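Local coordinates for protein M157 (Murid herpesvirus 1, PDB 2NYK) that serves as a mouse cytomegalovirus ligand for Ly49 receptors of natural killer cells and has an MHC class I-like fold, at residues C60-E72 with I160-L174. The protein carries 1 engineered substitution. Numbering follows the deposited sequence.
Sequences CKICPDVSSTDIE and IKNRWRSTVQKLKQL
A polar and apolar contact joins R163, W164 and T167 of helix 157-173 to the loop 60-70 and the first turn of helix 71-90. It lies in the MHC class I-like platform, where two long helices rest on an antiparallel sheet. The loop leaves the edge strand 58-59 and runs along helix 157-173 before helix 71-90 starts. E72 is the polar centre. Its OE2 takes W164 NE1 at 2.6 Å on the anti lone pair, with the carboxylate at the edge of the indole and in its plane. The syn lone pair of the same OE2 receives R163 NE at 2.7 Å, as part of a salt bridge. Both lone pairs of one oxygen are thus used, which probably favours a charged carboxylate. The guanidinium also serves the loop. R163 NH2 gives D65 O a nearly straight bond (3.1 Å, 167°) in the guanidinium plane. The D70 carboxylate stacks over one guanidinium face, the planes 18° apart, so this salt bridge works by charge alone. D70 is itself held by S67 N, which bonds to D70 OD2. P64 lies over one face of the W164 ring. Its CD makes a CH-pi contact 3.7 Å from the six-membered ring centroid, almost on the normal. V47, V48 and V41 of the sheet also touch this indole. Next to P64, the C60-C63 disulfide closes a type I turn, and C63 SG meets W164 CZ3 obliquely at 3.8 Å. I62 sends CD1 tip to tip toward L174 CD1 and also against L171 CD2. T167 OG1 lies beside its own backbone N (chi1 -62°) and donates to I62 O at 2.7 Å, in the carbonyl plane and on a lone pair.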
ATOM      1  N   CYS A  60      -4.457   9.804   0.367  1.00 28.06           N
ATOM      2  CA  CYS A  60      -3.944   9.922   1.737  1.00 28.46           C
ATOM      3  C   CYS A  60      -3.596  11.382   2.069  1.00 27.80           C
ATOM      4  O   CYS A  60      -3.093  12.112   1.224  1.00 26.52           O
ATOM      5  CB  CYS A  60      -2.759   8.972   1.977  1.00 28.28           C
ATOM      6  SG  CYS A  60      -1.089   9.619   1.769  1.00 32.62           S
ATOM      7  N   LYS A  61      -3.878  11.789   3.301  1.00 28.24           N
ATOM      8  CA  LYS A  61      -3.703  13.183   3.728  1.00 29.54           C
ATOM      9  C   LYS A  61      -2.295  13.714   3.533  1.00 28.66           C
ATOM     10  O   LYS A  61      -2.126  14.908   3.373  1.00 27.94           O
ATOM     11  CB  LYS A  61      -4.121  13.369   5.206  1.00 29.67           C
ATOM     12  CG  LYS A  61      -5.578  13.018   5.500  1.00 35.06           C
ATOM     13  CD  LYS A  61      -6.564  13.888   4.727  1.00 42.31           C
ATOM     14  CE  LYS A  61      -8.019  13.495   4.999  1.00 46.86           C
ATOM     15  NZ  LYS A  61      -8.317  13.333   6.471  1.00 49.98           N
ATOM     16  N   ILE A  62      -1.283  12.845   3.604  1.00 28.04           N
ATOM     17  CA  ILE A  62       0.096  13.308   3.426  1.00 28.42           C
ATOM     18  C   ILE A  62       0.601  13.015   2.014  1.00 28.28           C
ATOM     19  O   ILE A  62       1.803  13.117   1.738  1.00 27.71           O
ATOM     20  CB  ILE A  62       1.071  12.701   4.483  1.00 29.15           C
ATOM     21  CG1 ILE A  62       1.093  11.165   4.387  1.00 29.36           C
ATOM     22  CG2 ILE A  62       0.704  13.182   5.901  1.00 30.25           C
ATOM     23  CD1 ILE A  62       2.079  10.507   5.339  1.00 31.86           C
ATOM     24  N   CYS A  63      -0.322  12.613   1.140  1.00 28.33           N
ATOM     25  CA  CYS A  63      -0.013  12.331  -0.264  1.00 28.82           C
ATOM     26  C   CYS A  63      -0.058  13.622  -1.097  1.00 29.62           C
ATOM     27  O   CYS A  63      -0.775  14.558  -0.747  1.00 28.29           O
ATOM     28  CB  CYS A  63      -1.002  11.304  -0.848  1.00 28.74           C
ATOM     29  SG  CYS A  63      -0.718   9.609  -0.275  1.00 28.08           S
ATOM     30  N   PRO A  64       0.724  13.678  -2.198  1.00 30.50           N
ATOM     31  CA  PRO A  64       0.601  14.829  -3.078  1.00 31.48           C
ATOM     32  C   PRO A  64      -0.760  14.802  -3.771  1.00 33.01           C
ATOM     33  O   PRO A  64      -1.387  13.741  -3.871  1.00 32.14           O
ATOM     34  CB  PRO A  64       1.733  14.616  -4.092  1.00 31.22           C
ATOM     35  CG  PRO A  64       1.929  13.140  -4.128  1.00 30.02           C
ATOM     36  CD  PRO A  64       1.744  12.720  -2.688  1.00 30.20           C
ATOM     37  N   ASP A  65      -1.240  15.946  -4.231  1.00 35.42           N
ATOM     38  CA  ASP A  65      -2.505  15.915  -4.963  1.00 37.96           C
ATOM     39  C   ASP A  65      -2.272  15.224  -6.298  1.00 38.10           C
ATOM     40  O   ASP A  65      -1.243  15.424  -6.930  1.00 38.29           O
ATOM     41  CB  ASP A  65      -3.076  17.314  -5.178  1.00 39.38           C
ATOM     42  CG  ASP A  65      -4.418  17.281  -5.899  1.00 43.21           C
ATOM     43  OD1 ASP A  65      -5.351  16.616  -5.381  1.00 47.70           O
ATOM     44  OD2 ASP A  65      -4.527  17.889  -6.991  1.00 47.47           O
ATOM     45  N   VAL A  66      -3.212  14.382  -6.707  1.00 38.91           N
ATOM     46  CA  VAL A  66      -3.136  13.728  -8.012  1.00 39.07           C
ATOM     47  C   VAL A  66      -4.332  14.182  -8.845  1.00 39.45           C
ATOM     48  O   VAL A  66      -5.467  13.702  -8.657  1.00 39.99           O
ATOM     49  CB  VAL A  66      -3.048  12.167  -7.895  1.00 39.71           C
ATOM     50  CG1 VAL A  66      -2.901  11.522  -9.282  1.00 39.54           C
ATOM     51  CG2 VAL A  66      -1.879  11.752  -6.975  1.00 38.16           C
ATOM     52  N   SER A  67      -4.074  15.133  -9.743  1.00 38.85           N
ATOM     53  CA  SER A  67      -5.112  15.646 -10.636  1.00 38.06           C
ATOM     54  C   SER A  67      -5.220  14.769 -11.868  1.00 37.21           C
ATOM     55  O   SER A  67      -4.382  13.886 -12.084  1.00 37.03           O
ATOM     56  CB  SER A  67      -4.798  17.083 -11.055  1.00 38.53           C
ATOM     57  OG  SER A  67      -3.624  17.134 -11.858  1.00 39.81           O
ATOM     58  N   SER A  68      -6.228  15.054 -12.695  1.00 35.32           N
ATOM     59  CA  SER A  68      -6.491  14.310 -13.908  1.00 34.36           C
ATOM     60  C   SER A  68      -5.371  14.428 -14.954  1.00 32.93           C
ATOM     61  O   SER A  68      -5.363  13.690 -15.943  1.00 33.38           O
ATOM     62  CB  SER A  68      -7.832  14.745 -14.518  1.00 34.33           C
ATOM     63  OG  SER A  68      -7.750  16.095 -14.926  1.00 37.10           O
ATOM     64  N   THR A  69      -4.428  15.338 -14.743  1.00 31.24           N
ATOM     65  CA  THR A  69      -3.338  15.499 -15.707  1.00 30.34           C
ATOM     66  C   THR A  69      -1.962  15.077 -15.191  1.00 30.03           C
ATOM     67  O   THR A  69      -0.975  15.101 -15.946  1.00 30.50           O
ATOM     68  CB  THR A  69      -3.257  16.941 -16.235  1.00 30.36           C
ATOM     69  OG1 THR A  69      -2.921  17.811 -15.153  1.00 29.32           O
ATOM     70  CG2 THR A  69      -4.583  17.376 -16.884  1.00 29.05           C
ATOM     71  N   ASP A  70      -1.888  14.687 -13.921  1.00 28.81           N
ATOM     72  CA  ASP A  70      -0.629  14.213 -13.332  1.00 28.79           C
ATOM     73  C   ASP A  70      -0.240  12.853 -13.947  1.00 27.80           C
ATOM     74  O   ASP A  70      -1.122  12.078 -14.337  1.00 26.26           O
ATOM     75  CB  ASP A  70      -0.749  14.106 -11.797  1.00 29.01           C
ATOM     76  CG  ASP A  70      -0.569  15.449 -11.093  1.00 32.52           C
ATOM     77  OD1 ASP A  70       0.390  16.201 -11.419  1.00 35.80           O
ATOM     78  OD2 ASP A  70      -1.376  15.747 -10.188  1.00 35.08           O
ATOM     79  N   ILE A  71       1.067  12.582 -14.033  1.00 26.36           N
ATOM     80  CA  ILE A  71       1.566  11.345 -14.661  1.00 26.68           C
ATOM     81  C   ILE A  71       0.948  10.077 -14.061  1.00 25.64           C
ATOM     82  O   ILE A  71       0.530   9.191 -14.796  1.00 25.41           O
ATOM     83  CB  ILE A  71       3.155  11.251 -14.650  1.00 27.55           C
ATOM     84  CG1 ILE A  71       3.628   9.897 -15.178  1.00 28.21           C
ATOM     85  CG2 ILE A  71       3.727  11.439 -13.268  1.00 27.91           C
ATOM     86  CD1 ILE A  71       3.390   9.738 -16.662  1.00 32.62           C
ATOM     87  N   GLU A  72       0.851  10.006 -12.734  1.00 24.71           N
ATOM     88  CA  GLU A  72       0.283   8.816 -12.071  1.00 25.81           C
ATOM     89  C   GLU A  72      -1.136   8.548 -12.518  1.00 25.45           C
ATOM     90  O   GLU A  72      -1.473   7.414 -12.847  1.00 24.05           O
ATOM     91  CB  GLU A  72       0.326   8.934 -10.542  1.00 26.03           C
ATOM     92  CG  GLU A  72       1.688   9.295  -9.943  1.00 27.80           C
ATOM     93  CD  GLU A  72       1.947  10.800  -9.901  1.00 31.18           C
ATOM     94  OE1 GLU A  72       1.636  11.504 -10.881  1.00 34.66           O
ATOM     95  OE2 GLU A  72       2.505  11.282  -8.903  1.00 30.70           O
ATOM     96  N   ILE A 160       8.073  12.026 -10.592  1.00 23.06           N
ATOM     97  CA  ILE A 160       7.423  11.122  -9.619  1.00 22.70           C
ATOM     98  C   ILE A 160       8.139  11.121  -8.272  1.00 22.49           C
ATOM     99  O   ILE A 160       7.512  11.307  -7.228  1.00 22.10           O
ATOM    100  CB  ILE A 160       7.283   9.686 -10.182  1.00 21.77           C
ATOM    101  CG1 ILE A 160       6.419   9.688 -11.475  1.00 23.73           C
ATOM    102  CG2 ILE A 160       6.624   8.785  -9.155  1.00 23.42           C
ATOM    103  CD1 ILE A 160       6.516   8.371 -12.314  1.00 19.81           C
ATOM    104  N   LYS A 161       9.454  10.916  -8.293  1.00 22.69           N
ATOM    105  CA  LYS A 161      10.272  10.948  -7.080  1.00 22.83           C
ATOM    106  C   LYS A 161      10.164  12.285  -6.364  1.00 23.35           C
ATOM    107  O   LYS A 161       9.976  12.329  -5.151  1.00 22.45           O
ATOM    108  CB  LYS A 161      11.734  10.630  -7.414  1.00 22.23           C
ATOM    109  CG  LYS A 161      11.963   9.205  -7.944  1.00 22.89           C
ATOM    110  CD  LYS A 161      13.443   8.803  -7.907  1.00 22.13           C
ATOM    111  CE  LYS A 161      13.856   8.267  -6.525  1.00 22.05           C
ATOM    112  NZ  LYS A 161      15.343   8.068  -6.486  1.00 20.69           N
ATOM    113  N   ASN A 162      10.215  13.374  -7.123  1.00 24.33           N
ATOM    114  CA  ASN A 162      10.077  14.718  -6.542  1.00 25.77           C
ATOM    115  C   ASN A 162       8.727  14.898  -5.843  1.00 25.51           C
ATOM    116  O   ASN A 162       8.646  15.427  -4.739  1.00 25.18           O
ATOM    117  CB  ASN A 162      10.302  15.804  -7.600  1.00 25.33           C
ATOM    118  CG  ASN A 162      10.046  17.213  -7.064  1.00 28.27           C
ATOM    119  OD1 ASN A 162       8.968  17.774  -7.269  1.00 28.65           O
ATOM    120  ND2 ASN A 162      11.035  17.782  -6.376  1.00 24.86           N
ATOM    121  N   ARG A 163       7.680  14.409  -6.495  1.00 26.52           N
ATOM    122  CA  ARG A 163       6.308  14.479  -5.974  1.00 26.52           C
ATOM    123  C   ARG A 163       6.071  13.610  -4.738  1.00 26.48           C
ATOM    124  O   ARG A 163       5.327  14.012  -3.828  1.00 27.59           O
ATOM    125  CB  ARG A 163       5.311  14.075  -7.066  1.00 26.75           C
ATOM    126  CG  ARG A 163       5.035  15.141  -8.057  1.00 29.26           C
ATOM    127  CD  ARG A 163       4.387  14.599  -9.360  1.00 33.06           C
ATOM    128  NE  ARG A 163       3.116  13.915  -9.136  1.00 32.81           N
ATOM    129  CZ  ARG A 163       2.076  14.447  -8.502  1.00 37.29           C
ATOM    130  NH1 ARG A 163       2.143  15.681  -8.009  1.00 38.13           N
ATOM    131  NH2 ARG A 163       0.959  13.746  -8.354  1.00 38.58           N
ATOM    132  N   TRP A 164       6.703  12.436  -4.696  1.00 25.13           N
ATOM    133  CA  TRP A 164       6.403  11.429  -3.665  1.00 25.85           C
ATOM    134  C   TRP A 164       7.417  11.229  -2.551  1.00 26.07           C
ATOM    135  O   TRP A 164       7.074  10.672  -1.510  1.00 26.23           O
ATOM    136  CB  TRP A 164       6.119  10.073  -4.325  1.00 24.79           C
ATOM    137  CG  TRP A 164       4.786  10.104  -5.041  1.00 25.27           C
ATOM    138  CD1 TRP A 164       4.537  10.517  -6.328  1.00 22.17           C
ATOM    139  CD2 TRP A 164       3.536   9.704  -4.494  1.00 23.11           C
ATOM    140  NE1 TRP A 164       3.196  10.398  -6.606  1.00 22.33           N
ATOM    141  CE2 TRP A 164       2.561   9.908  -5.486  1.00 24.49           C
ATOM    142  CE3 TRP A 164       3.146   9.185  -3.250  1.00 25.78           C
ATOM    143  CZ2 TRP A 164       1.208   9.601  -5.274  1.00 25.20           C
ATOM    144  CZ3 TRP A 164       1.811   8.911  -3.036  1.00 24.93           C
ATOM    145  CH2 TRP A 164       0.861   9.117  -4.039  1.00 23.69           C
ATOM    146  N   ARG A 165       8.661  11.651  -2.759  1.00 26.32           N
ATOM    147  CA  ARG A 165       9.706  11.391  -1.779  1.00 27.17           C
ATOM    148  C   ARG A 165       9.300  11.724  -0.337  1.00 27.61           C
ATOM    149  O   ARG A 165       9.403  10.889   0.531  1.00 28.60           O
ATOM    150  CB  ARG A 165      11.000  12.129  -2.127  1.00 26.79           C
ATOM    151  CG  ARG A 165      12.006  12.032  -1.013  1.00 26.16           C
ATOM    152  CD  ARG A 165      13.398  12.463  -1.450  1.00 26.80           C
ATOM    153  NE  ARG A 165      13.484  13.876  -1.812  1.00 29.03           N
ATOM    154  CZ  ARG A 165      13.547  14.889  -0.942  1.00 31.93           C
ATOM    155  NH1 ARG A 165      13.510  14.661   0.362  1.00 30.85           N
ATOM    156  NH2 ARG A 165      13.668  16.140  -1.388  1.00 32.38           N
ATOM    157  N   SER A 166       8.866  12.957  -0.098  1.00 28.23           N
ATOM    158  CA  SER A 166       8.483  13.390   1.241  1.00 29.51           C
ATOM    159  C   SER A 166       7.373  12.499   1.829  1.00 27.98           C
ATOM    160  O   SER A 166       7.430  12.129   2.986  1.00 28.31           O
ATOM    161  CB  SER A 166       8.029  14.851   1.196  1.00 30.02           C
ATOM    162  OG  SER A 166       7.512  15.253   2.453  1.00 36.58           O
ATOM    163  N   THR A 167       6.374  12.166   1.018  1.00 27.13           N
ATOM    164  CA  THR A 167       5.276  11.283   1.442  1.00 25.57           C
ATOM    165  C   THR A 167       5.807   9.927   1.878  1.00 24.97           C
ATOM    166  O   THR A 167       5.458   9.437   2.935  1.00 23.67           O
ATOM    167  CB  THR A 167       4.235  11.115   0.307  1.00 26.70           C
ATOM    168  OG1 THR A 167       3.684  12.398   0.014  1.00 25.18           O
ATOM    169  CG2 THR A 167       3.101  10.152   0.729  1.00 23.81           C
ATOM    170  N   VAL A 168       6.706   9.349   1.092  1.00 24.42           N
ATOM    171  CA  VAL A 168       7.218   8.018   1.377  1.00 22.78           C
ATOM    172  C   VAL A 168       8.114   7.977   2.625  1.00 23.28           C
ATOM    173  O   VAL A 168       8.089   7.016   3.377  1.00 22.05           O
ATOM    174  CB  VAL A 168       7.993   7.468   0.167  1.00 23.61           C
ATOM    175  CG1 VAL A 168       8.625   6.128   0.516  1.00 21.53           C
ATOM    176  CG2 VAL A 168       7.061   7.320  -1.030  1.00 23.62           C
ATOM    177  N   GLN A 169       8.921   9.011   2.826  1.00 24.14           N
ATOM    178  CA  GLN A 169       9.749   9.112   4.026  1.00 25.95           C
ATOM    179  C   GLN A 169       8.855   9.209   5.275  1.00 25.85           C
ATOM    180  O   GLN A 169       9.101   8.539   6.271  1.00 26.34           O
ATOM    181  CB  GLN A 169      10.728  10.306   3.910  1.00 26.63           C
ATOM    182  CG  GLN A 169      11.646  10.198   2.666  1.00 29.61           C
ATOM    183  CD  GLN A 169      12.719  11.295   2.557  1.00 34.72           C
ATOM    184  OE1 GLN A 169      12.410  12.480   2.430  1.00 35.79           O
ATOM    185  NE2 GLN A 169      13.989  10.882   2.577  1.00 36.60           N
ATOM    186  N   LYS A 170       7.812  10.022   5.207  1.00 25.88           N
ATOM    187  CA  LYS A 170       6.866  10.146   6.337  1.00 26.64           C
ATOM    188  C   LYS A 170       6.162   8.827   6.642  1.00 25.79           C
ATOM    189  O   LYS A 170       6.052   8.428   7.803  1.00 25.50           O
ATOM    190  CB  LYS A 170       5.810  11.202   6.055  1.00 27.11           C
ATOM    191  CG  LYS A 170       6.331  12.611   6.015  1.00 32.04           C
ATOM    192  CD  LYS A 170       5.163  13.589   6.000  1.00 36.85           C
ATOM    193  CE  LYS A 170       5.633  15.031   6.180  1.00 40.97           C
ATOM    194  NZ  LYS A 170       6.319  15.590   4.981  1.00 44.39           N
ATOM    195  N   LEU A 171       5.711   8.139   5.593  1.00 24.94           N
ATOM    196  CA  LEU A 171       5.053   6.835   5.757  1.00 24.88           C
ATOM    197  C   LEU A 171       5.955   5.805   6.461  1.00 25.48           C
ATOM    198  O   LEU A 171       5.485   4.988   7.239  1.00 23.83           O
ATOM    199  CB  LEU A 171       4.565   6.328   4.399  1.00 24.21           C
ATOM    200  CG  LEU A 171       3.311   7.031   3.844  1.00 25.16           C
ATOM    201  CD1 LEU A 171       2.991   6.545   2.441  1.00 24.21           C
ATOM    202  CD2 LEU A 171       2.110   6.828   4.762  1.00 25.16           C
ATOM    203  N   LYS A 172       7.263   5.871   6.212  1.00 26.90           N
ATOM    204  CA  LYS A 172       8.196   4.972   6.891  1.00 28.72           C
ATOM    205  C   LYS A 172       8.248   5.326   8.363  1.00 28.65           C
ATOM    206  O   LYS A 172       8.122   4.457   9.210  1.00 29.68           O
ATOM    207  CB  LYS A 172       9.621   5.040   6.312  1.00 29.85           C
ATOM    208  CG  LYS A 172       9.780   4.959   4.801  1.00 34.22           C
ATOM    209  CD  LYS A 172      11.258   4.668   4.404  1.00 41.88           C
ATOM    210  CE  LYS A 172      12.231   5.707   5.009  1.00 45.56           C
ATOM    211  NZ  LYS A 172      13.704   5.457   4.785  1.00 47.24           N
ATOM    212  N   GLN A 173       8.425   6.606   8.674  1.00 28.79           N
ATOM    213  CA  GLN A 173       8.501   7.029  10.079  1.00 29.28           C
ATOM    214  C   GLN A 173       7.218   6.782  10.886  1.00 28.24           C
ATOM    215  O   GLN A 173       7.268   6.526  12.077  1.00 27.55           O
ATOM    216  CB  GLN A 173       8.926   8.481  10.157  1.00 29.95           C
ATOM    217  CG  GLN A 173      10.303   8.693   9.530  1.00 33.78           C
ATOM    218  CD  GLN A 173      10.870  10.047   9.824  1.00 38.75           C
ATOM    219  OE1 GLN A 173      10.192  11.062   9.668  1.00 40.30           O
ATOM    220  NE2 GLN A 173      12.140  10.080  10.237  1.00 40.74           N
ATOM    221  N   LEU A 174       6.078   6.836  10.208  1.00 27.34           N
ATOM    222  CA  LEU A 174       4.778   6.556  10.828  1.00 26.43           C
ATOM    223  C   LEU A 174       4.591   5.068  11.104  1.00 25.66           C
ATOM    224  O   LEU A 174       3.658   4.662  11.803  1.00 25.16           O
ATOM    225  CB  LEU A 174       3.668   7.077   9.935  1.00 25.82           C
ATOM    226  CG  LEU A 174       3.540   8.604   9.910  1.00 26.27           C
ATOM    227  CD1 LEU A 174       2.549   9.061   8.855  1.00 24.94           C
ATOM    228  CD2 LEU A 174       3.156   9.105  11.281  1.00 24.83           C
TER
HETATM  229  O   HOH W   1       4.193  15.065   3.131  1.00 47.05           O